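Local atomic coordinates of p450 cytochrome, putative (Rippkaea orientalis, PDB entry 6Y01), a protein that probably binds and carries the molybdenum cofactor (Moco), as a Rossmann-fold transport protein that assembles from four chains. Residues Asp110-Gly116 and Pro134-Asn139; Asn103-Ser109 and Lys130-Pro134; Leu41-Trp47 and Ile166-Lys170. All coordinates share one frame; numbering follows the deposited sequence.

Contact 1: residues Asp110-Gly116 and Pro134-Asn139; sequences DVVIACG and PVILLN
Val111 and Ile136 meet on one face of two neighbouring parallel strands, the valine's CG1 lying 3.8 Å from Ile136 CD1 as the two side chains cross obliquely. Val111 swings CG1 anti to its own nitrogen (chi1 -179°), which brings that methyl over the next strand. Ile113, Cys115 and Leu138 continue the same face, with Ile113 CG1 4.3 Å from Ile136 CB, while helices 29-44 and 162-176 close over it. The other face carries Val112, Ala114, Val135 and Leu137. There the single methyl of Ala114 leaves room for the leucine, whose CD2 bends back to 3.8 Å from Ala114 CB, and for helix 119-130, where Thr121 and Val125 lie against the alanine. Beta-branched residues suit the extended backbone, and small ones suit the places where a helix comes close. Five backbone hydrogen bonds fix the pairing, from Val112 N to Pro134 O (3.0 Å) through to Gly116 N to Leu138 O (2.9 Å). Gly116, with positive phi, turns the chain out of the strand. Strand 111-115, helix 119-130 and strand 135-138 form a beta-alpha-beta crossover, the building unit of the Rossmann-like parallel sheet.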
loop_
_atom_site.group_PDB
_atom_site.type_symbol
_atom_site.label_atom_id
_atom_site.label_comp_id
_atom_site.label_asym_id
_atom_site.label_seq_id
_atom_site.Cartn_x
_atom_site.Cartn_y
_atom_site.Cartn_z
ATOM N N ASP D 110 8.764 5.212 -16.780
ATOM C CA ASP D 110 9.842 4.677 -17.628
ATOM C C ASP D 110 11.178 5.308 -17.252
ATOM O O ASP D 110 12.216 4.635 -17.314
ATOM C CB ASP D 110 9.497 4.889 -19.099
ATOM C CG ASP D 110 8.293 4.078 -19.491
ATOM O OD1 ASP D 110 8.272 2.833 -19.191
ATOM O OD2 ASP D 110 7.391 4.639 -20.038
ATOM N N VAL D 111 11.173 6.584 -16.910
ATOM C CA VAL D 111 12.350 7.331 -16.415
ATOM C C VAL D 111 11.842 8.228 -15.310
ATOM O O VAL D 111 10.726 8.798 -15.438
ATOM C CB VAL D 111 13.024 8.155 -17.518
ATOM C CG1 VAL D 111 14.227 8.876 -16.944
ATOM C CG2 VAL D 111 13.380 7.312 -18.728
ATOM N N VAL D 112 12.621 8.402 -14.264
ATOM C CA VAL D 112 12.298 9.283 -13.132
ATOM C C VAL D 112 13.291 10.437 -13.192
ATOM O O VAL D 112 14.509 10.206 -13.304
ATOM C CB VAL D 112 12.438 8.522 -11.781
ATOM C CG1 VAL D 112 12.294 9.469 -10.617
ATOM C CG2 VAL D 112 11.427 7.396 -11.675
ATOM N N ILE D 113 12.769 11.668 -13.183
ATOM C CA ILE D 113 13.611 12.862 -13.065
ATOM C C ILE D 113 13.380 13.486 -11.702
ATOM O O ILE D 113 12.214 13.749 -11.320
ATOM C CB ILE D 113 13.278 13.905 -14.151
ATOM C CG1 ILE D 113 13.370 13.320 -15.562
ATOM C CG2 ILE D 113 14.148 15.120 -13.963
ATOM C CD1 ILE D 113 12.893 14.257 -16.656
ATOM N N ALA D 114 14.478 13.724 -10.996
ATOM C CA ALA D 114 14.443 14.460 -9.738
ATOM C C ALA D 114 14.886 15.877 -10.062
ATOM O O ALA D 114 16.061 16.115 -10.361
ATOM C CB ALA D 114 15.339 13.827 -8.679
ATOM N N CYS D 115 13.922 16.783 -9.966
ATOM C CA CYS D 115 14.126 18.192 -10.279
ATOM C C CYS D 115 14.180 18.939 -8.963
ATOM O O CYS D 115 13.143 19.248 -8.378
ATOM C CB CYS D 115 12.994 18.642 -11.208
ATOM S SG CYS D 115 13.057 20.343 -11.721
ATOM N N GLY D 116 15.394 19.202 -8.496
ATOM C CA GLY D 116 15.657 19.689 -7.145
ATOM C C GLY D 116 15.776 18.529 -6.164
ATOM O O GLY D 116 15.707 17.357 -6.528
ATOM N N PRO D 134 15.665 3.838 -14.487
ATOM C CA PRO D 134 16.540 4.935 -14.879
ATOM C C PRO D 134 16.158 6.221 -14.150
ATOM O O PRO D 134 14.953 6.576 -14.083
ATOM C CB PRO D 134 16.301 5.101 -16.394
ATOM C CG PRO D 134 15.650 3.839 -16.803
ATOM C CD PRO D 134 14.859 3.335 -15.597
ATOM N N VAL D 135 17.175 6.894 -13.619
ATOM C CA VAL D 135 16.989 8.122 -12.836
ATOM C C VAL D 135 17.897 9.197 -13.388
ATOM O O VAL D 135 19.083 8.958 -13.566
ATOM C CB VAL D 135 17.246 7.929 -11.344
ATOM C CG1 VAL D 135 17.171 9.259 -10.607
ATOM C CG2 VAL D 135 16.289 6.922 -10.755
ATOM N N ILE D 136 17.296 10.379 -13.604
ATOM C CA ILE D 136 18.043 11.577 -14.001
ATOM C C ILE D 136 17.932 12.593 -12.886
ATOM O O ILE D 136 16.807 12.947 -12.484
ATOM C CB ILE D 136 17.511 12.151 -15.315
ATOM C CG1 ILE D 136 17.581 11.120 -16.436
ATOM C CG2 ILE D 136 18.249 13.422 -15.657
ATOM C CD1 ILE D 136 16.842 11.543 -17.699
ATOM N N LEU D 137 19.069 13.088 -12.413
ATOM C CA LEU D 137 19.097 14.172 -11.418
ATOM C C LEU D 137 19.314 15.499 -12.131
ATOM O O LEU D 137 20.269 15.653 -12.871
ATOM C CB LEU D 137 20.213 13.915 -10.408
ATOM C CG LEU D 137 20.163 12.545 -9.717
ATOM C CD1 LEU D 137 21.355 12.418 -8.754
ATOM C CD2 LEU D 137 18.871 12.354 -8.982
ATOM N N LEU D 138 18.449 16.437 -11.823
ATOM C CA LEU D 138 18.556 17.838 -12.317
ATOM C C LEU D 138 18.533 18.748 -11.092
ATOM O O LEU D 138 17.451 19.125 -10.604
ATOM C CB LEU D 138 17.429 18.103 -13.322
ATOM C CG LEU D 138 17.473 19.483 -13.935
ATOM C CD1 LEU D 138 18.623 19.648 -14.896
ATOM C CD2 LEU D 138 16.175 19.704 -14.666
ATOM N N ASN D 139 19.713 18.968 -10.509
ATOM C CA ASN D 139 19.800 19.720 -9.252
ATOM C C ASN D 139 21.202 20.251 -9.069
ATOM O O ASN D 139 22.096 19.902 -9.856
ATOM C CB ASN D 139 19.373 18.892 -8.038
ATOM C CG ASN D 139 20.291 17.748 -7.703
ATOM O OD1 ASN D 139 21.518 17.905 -7.666
ATOM N ND2 ASN D 139 19.680 16.596 -7.531
#

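Contact 2: residues Asn103-Ser109 and Lys130-Pro134; sequences NINVLSS and KNQKP
Lys133 NZ donates to the backbone oxygen Ser109 O at 2.9 Å, the donor tilted from the carbonyl plane. This charged bond ties the loop before strand 135-138 to the end of helix 102-108. The chain is bent at chi2 and extended beyond it, and its CE passes 3.2 Å from Val106 O on the way. Lysine suits the place because its long aliphatic stem can run past helix-end carbonyls and still bring an ammonium group to the oxygen just beyond them. Two waters add a second, softer link: each donates to Leu107 O and is held only weakly by Lys133 NZ.

The second direct hydrogen bond is between amides. Asn131 ND2 reaches Asn103 OD1 at 3.1 Å; the acceptor lies in the plane of the Asn131 amide, but the bond is bent, 139° at the hydrogen, and the two amide planes are 38° apart. The end of Asn103 closes the distance because its CG stands anti to the backbone nitrogen (chi1 -153°). Asn99 of the third subunit packs against both asparagines, placing this pair at a subunit boundary.

Methyl groups pack against the Asn131 amide. Leu107 CD2 lies 3.7 Å from Asn131 CG and Val106 CG2 3.8 Å from Asn131 ND2, both side chains crossing the asparagine at about a right angle. Gln132 takes positive phi in a Schellman motif that ends helix 119-130, a standard helix C-terminus, here turning the chain into the next strand of the alternating alpha/beta fold.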
loop_
_atom_site.group_PDB
_atom_site.type_symbol
_atom_site.label_atom_id
_atom_site.label_comp_id
_atom_site.label_asym_id
_atom_site.label_seq_id
_atom_site.Cartn_x
_atom_site.Cartn_y
_atom_site.Cartn_z
ATOM N N ASN D 103 6.359 4.530 -4.106
ATOM C CA ASN D 103 6.808 3.346 -4.845
ATOM C C ASN D 103 5.999 3.204 -6.138
ATOM O O ASN D 103 6.536 2.761 -7.134
ATOM C CB ASN D 103 6.796 2.062 -3.981
ATOM C CG ASN D 103 7.826 1.052 -4.476
ATOM O OD1 ASN D 103 9.001 1.348 -4.731
ATOM N ND2 ASN D 103 7.405 -0.194 -4.548
ATOM N N ILE D 104 4.717 3.577 -6.112
ATOM C CA ILE D 104 3.891 3.525 -7.331
ATOM C C ILE D 104 4.431 4.512 -8.346
ATOM O O ILE D 104 4.533 4.149 -9.533
ATOM C CB ILE D 104 2.425 3.851 -6.995
ATOM C CG1 ILE D 104 1.886 2.853 -5.962
ATOM C CG2 ILE D 104 1.606 3.862 -8.278
ATOM C CD1 ILE D 104 0.503 3.149 -5.519
ATOM N N ASN D 105 4.824 5.699 -7.870
ATOM C CA ASN D 105 5.354 6.710 -8.814
ATOM C C ASN D 105 6.520 6.125 -9.598
ATOM O O ASN D 105 6.666 6.287 -10.777
ATOM C CB ASN D 105 5.849 7.976 -8.096
ATOM C CG ASN D 105 4.770 8.732 -7.335
ATOM O OD1 ASN D 105 3.659 8.381 -7.393
ATOM N ND2 ASN D 105 5.146 9.728 -6.522
ATOM N N VAL D 106 7.420 5.441 -8.855
ATOM C CA VAL D 106 8.674 4.974 -9.502
ATOM C C VAL D 106 8.442 3.731 -10.329
ATOM O O VAL D 106 8.999 3.633 -11.425
ATOM C CB VAL D 106 9.868 4.943 -8.563
ATOM C CG1 VAL D 106 10.069 6.305 -7.870
ATOM C CG2 VAL D 106 9.729 3.811 -7.615
ATOM N N LEU D 107 7.604 2.812 -9.854
ATOM C CA LEU D 107 7.345 1.597 -10.636
ATOM C C LEU D 107 6.597 1.908 -11.943
ATOM O O LEU D 107 6.735 1.172 -12.913
ATOM C CB LEU D 107 6.532 0.610 -9.812
ATOM C CG LEU D 107 7.304 -0.039 -8.630
ATOM C CD1 LEU D 107 6.317 -0.886 -7.833
ATOM C CD2 LEU D 107 8.467 -0.855 -9.138
ATOM N N SER D 108 5.807 2.984 -11.940
ATOM C CA SER D 108 4.980 3.353 -13.114
ATOM C C SER D 108 5.744 4.164 -14.152
ATOM O O SER D 108 5.212 4.364 -15.250
ATOM C CB SER D 108 3.783 4.122 -12.609
ATOM O OG SER D 108 2.968 3.395 -11.736
ATOM N N SER D 109 6.882 4.712 -13.801
ATOM C CA SER D 109 7.642 5.632 -14.656
ATOM C C SER D 109 8.624 4.853 -15.521
ATOM O O SER D 109 9.266 3.895 -15.030
ATOM C CB SER D 109 8.384 6.637 -13.835
ATOM O OG SER D 109 7.534 7.494 -13.093
ATOM N N LYS D 130 16.668 1.501 -6.383
ATOM C CA LYS D 130 16.565 0.133 -5.807
ATOM C C LYS D 130 15.810 -0.763 -6.785
ATOM O O LYS D 130 16.150 -1.932 -6.907
ATOM C CB LYS D 130 15.898 0.188 -4.446
ATOM C CG LYS D 130 15.810 -1.167 -3.743
ATOM C CD LYS D 130 15.361 -1.032 -2.330
ATOM C CE LYS D 130 15.143 -2.401 -1.710
ATOM N NZ LYS D 130 16.423 -2.932 -1.339
ATOM N N ASN D 131 14.803 -0.210 -7.462
ATOM C CA ASN D 131 13.976 -0.922 -8.478
ATOM C C ASN D 131 14.665 -0.950 -9.851
ATOM O O ASN D 131 14.073 -1.483 -10.774
ATOM C CB ASN D 131 12.573 -0.340 -8.533
ATOM C CG ASN D 131 11.671 -0.605 -7.363
ATOM O OD1 ASN D 131 11.455 -1.775 -6.988
ATOM N ND2 ASN D 131 11.152 0.421 -6.727
ATOM N N GLN D 132 15.898 -0.457 -9.971
ATOM C CA GLN D 132 16.709 -0.444 -11.212
ATOM C C GLN D 132 15.989 0.361 -12.305
ATOM O O GLN D 132 16.140 0.063 -13.507
ATOM C CB GLN D 132 17.039 -1.875 -11.646
ATOM C CG GLN D 132 17.704 -2.664 -10.511
ATOM C CD GLN D 132 19.167 -2.853 -10.752
ATOM O OE1 GLN D 132 19.923 -1.888 -10.774
ATOM N NE2 GLN D 132 19.552 -4.087 -10.957
ATOM N N LYS D 133 15.259 1.388 -11.894
ATOM C CA LYS D 133 14.641 2.313 -12.833
ATOM C C LYS D 133 15.686 3.348 -13.223
ATOM O O LYS D 133 16.477 3.778 -12.401
ATOM C CB LYS D 133 13.441 3.032 -12.202
ATOM C CG LYS D 133 12.192 2.170 -12.062
ATOM C CD LYS D 133 11.601 1.959 -13.475
ATOM C CE LYS D 133 10.216 1.417 -13.455
ATOM N NZ LYS D 133 9.823 1.094 -14.814
ATOM N N PRO D 134 15.665 3.838 -14.487
ATOM C CA PRO D 134 16.540 4.935 -14.879
ATOM C C PRO D 134 16.158 6.221 -14.150
ATOM O O PRO D 134 14.953 6.576 -14.083
ATOM C CB PRO D 134 16.301 5.101 -16.394
ATOM C CG PRO D 134 15.650 3.839 -16.803
ATOM C CD PRO D 134 14.859 3.335 -15.597
HETATM O O HOH W 1 8.073 -1.284 -13.138
HETATM O O HOH W 2 6.484 0.556 -15.626
#

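Contact 3: residues Leu41-Trp47 and Ile166-Lys170; sequences LIALEGW and IELIK
Ile166 sits at the centre of this contact between the C-terminal end of helix 29-44, with the turn after it, and helix 162-176, and has apolar neighbours on several sides. Its CG1 lies 3.7 Å from Leu41 CB, and its CD1 is 4.0 Å from Ile42 CG1 and 3.9 Å from Trp47 CZ3. A bend at chi2 (-62°) folds CD1 toward these three residues. One turn on, Ile169 places CG2 3.4 Å from Trp47 CH2, the indole and the isoleucine lying alongside and pointing in opposite senses. Lys170 CG meets the same indole at its edge, near the ring plane, so the six-membered end of the tryptophan is fitted against the side chains on one side of helix 162-176, Ile166, Ile169 and Lys170. A broad, rigid ring suits this place, since it can touch a whole helical turn.

Toward solvent the contact becomes ionic. Lys170 extends fully beyond CG, and its NZ forms a salt bridge with Glu45 OE2 at 3.0 Å, meeting the carboxylate from 52° above its plane. Glu45 folds back at chi2 (-63°) to receive it, while its CB lies over the centre of the Trp47 ring, 3.4 Å above the plane. Replacing Glu45 with an alanine would probably leave the Lys170 ammonium without this carboxylate mate and its chain freer to swing away from the edge of the indole.

What positions these groups is the end of helix 29-44. Gly46 adopts positive phi in a Schellman motif, for which glycine is well suited, and the turn brings Trp47 back beside the helix. Beneath, Ile18 of strand 17-21 touches Ile42, Trp47 and Ile169. The chemistry thus implies an apolar seam against the sheet, with a salt bridge at its outer margin pairing charges that need not be buried.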
loop_
_atom_site.group_PDB
_atom_site.type_symbol
_atom_site.label_atom_id
_atom_site.label_comp_id
_atom_site.label_asym_id
_atom_site.label_seq_id
_atom_site.Cartn_x
_atom_site.Cartn_y
_atom_site.Cartn_z
ATOM N N LEU D 41 8.438 20.259 -22.320
ATOM C CA LEU D 41 9.250 19.444 -23.251
ATOM C C LEU D 41 8.765 17.987 -23.281
ATOM O O LEU D 41 8.774 17.357 -24.338
ATOM C CB LEU D 41 10.734 19.510 -22.880
ATOM C CG LEU D 41 11.390 20.873 -22.975
ATOM C CD1 LEU D 41 12.785 20.812 -22.407
ATOM C CD2 LEU D 41 11.417 21.390 -24.412
ATOM N N ILE D 42 8.364 17.450 -22.131
ATOM C CA ILE D 42 7.819 16.074 -22.085
ATOM C C ILE D 42 6.550 16.011 -22.956
ATOM O O ILE D 42 6.379 15.126 -23.784
ATOM C CB ILE D 42 7.566 15.685 -20.609
ATOM C CG1 ILE D 42 8.913 15.491 -19.899
ATOM C CG2 ILE D 42 6.663 14.474 -20.493
ATOM C CD1 ILE D 42 8.771 15.478 -18.396
ATOM N N ALA D 43 5.653 16.974 -22.764
ATOM C CA ALA D 43 4.400 17.005 -23.530
ATOM C C ALA D 43 4.695 17.194 -25.023
ATOM O O ALA D 43 4.006 16.562 -25.832
ATOM C CB ALA D 43 3.527 18.099 -22.994
ATOM N N LEU D 44 5.707 17.989 -25.357
ATOM C CA LEU D 44 5.949 18.265 -26.802
ATOM C C LEU D 44 6.490 17.006 -27.496
ATOM O O LEU D 44 6.352 16.880 -28.711
ATOM C CB LEU D 44 6.919 19.431 -26.966
ATOM C CG LEU D 44 6.305 20.792 -26.632
ATOM C CD1 LEU D 44 7.391 21.845 -26.520
ATOM C CD2 LEU D 44 5.239 21.211 -27.660
ATOM N N GLU D 45 7.056 16.070 -26.748
ATOM C CA GLU D 45 7.506 14.779 -27.308
ATOM C C GLU D 45 6.329 13.801 -27.471
ATOM O O GLU D 45 6.541 12.683 -28.010
ATOM C CB GLU D 45 8.564 14.146 -26.395
ATOM C CG GLU D 45 9.852 14.910 -26.336
ATOM C CD GLU D 45 10.587 14.990 -27.663
ATOM O OE1 GLU D 45 10.407 14.077 -28.532
ATOM O OE2 GLU D 45 11.319 15.985 -27.855
ATOM N N GLY D 46 5.155 14.137 -26.958
ATOM C CA GLY D 46 4.020 13.202 -26.933
ATOM C C GLY D 46 4.101 12.212 -25.795
ATOM O O GLY D 46 3.424 11.192 -25.833
ATOM N N TRP D 47 4.916 12.515 -24.801
ATOM C CA TRP D 47 5.081 11.653 -23.606
ATOM C C TRP D 47 4.066 12.038 -22.549
ATOM O O TRP D 47 3.547 13.151 -22.549
ATOM C CB TRP D 47 6.501 11.765 -23.093
ATOM C CG TRP D 47 7.546 11.346 -24.073
ATOM C CD1 TRP D 47 7.396 10.616 -25.211
ATOM C CD2 TRP D 47 8.933 11.666 -23.994
ATOM N NE1 TRP D 47 8.608 10.436 -25.833
ATOM C CE2 TRP D 47 9.564 11.076 -25.103
ATOM C CE3 TRP D 47 9.700 12.408 -23.089
ATOM C CZ2 TRP D 47 10.917 11.231 -25.363
ATOM C CZ3 TRP D 47 11.034 12.577 -23.368
ATOM C CH2 TRP D 47 11.639 11.971 -24.473
ATOM N N ILE D 166 15.721 15.528 -21.724
ATOM C CA ILE D 166 14.992 14.929 -22.859
ATOM C C ILE D 166 15.971 14.111 -23.702
ATOM O O ILE D 166 15.609 12.993 -24.107
ATOM C CB ILE D 166 14.281 16.012 -23.701
ATOM C CG1 ILE D 166 13.331 16.839 -22.842
ATOM C CG2 ILE D 166 13.584 15.385 -24.884
ATOM C CD1 ILE D 166 12.195 16.080 -22.192
ATOM N N GLU D 167 17.168 14.649 -23.965
ATOM C CA GLU D 167 18.202 13.923 -24.736
ATOM C C GLU D 167 18.517 12.585 -24.048
ATOM O O GLU D 167 18.566 11.533 -24.727
ATOM C CB GLU D 167 19.492 14.729 -24.854
ATOM N N LEU D 168 18.666 12.619 -22.718
ATOM C CA LEU D 168 19.015 11.400 -21.962
ATOM C C LEU D 168 17.866 10.406 -22.060
ATOM O O LEU D 168 18.114 9.231 -22.282
ATOM C CB LEU D 168 19.349 11.743 -20.513
ATOM C CG LEU D 168 20.668 12.476 -20.299
ATOM C CD1 LEU D 168 20.750 12.999 -18.874
ATOM C CD2 LEU D 168 21.844 11.546 -20.574
ATOM N N ILE D 169 16.635 10.869 -21.882
ATOM C CA ILE D 169 15.472 9.961 -21.998
ATOM C C ILE D 169 15.473 9.272 -23.354
ATOM O O ILE D 169 15.240 8.076 -23.412
ATOM C CB ILE D 169 14.156 10.704 -21.741
ATOM C CG1 ILE D 169 14.095 11.162 -20.275
ATOM C CG2 ILE D 169 12.960 9.847 -22.149
ATOM C CD1 ILE D 169 13.011 12.198 -20.042
ATOM N N LYS D 170 15.661 10.026 -24.435
ATOM C CA LYS D 170 15.662 9.417 -25.772
ATOM C C LYS D 170 16.714 8.315 -25.862
ATOM O O LYS D 170 16.431 7.273 -26.436
ATOM C CB LYS D 170 15.857 10.498 -26.833
ATOM C CG LYS D 170 14.635 11.374 -26.992
ATOM C CD LYS D 170 14.832 12.485 -27.934
ATOM C CE LYS D 170 13.544 13.274 -28.063
ATOM N NZ LYS D 170 13.807 14.608 -28.657
#

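How the contacts relate
All three contacts are built on one parallel sheet. Contact 1 joins two of its adjacent strands; contact 2 lies on one side of them and contact 3 on the other, its helices 29-44 and 162-176 packing on the sheet. Contacts 1 and 2 have centres about 11 Å apart, share Pro134 and alternate along the chain; Val106 also packs on Val112. Contact 3, about 13 Å from contact 1 between centres, encloses both others in sequence, and its Leu168 and Ile169 press on Ile136. Contacts 2 and 3 do not touch. They sample the layers of a three-layer alpha/beta/alpha sandwich, with contact 2 lying nearest the other subunits.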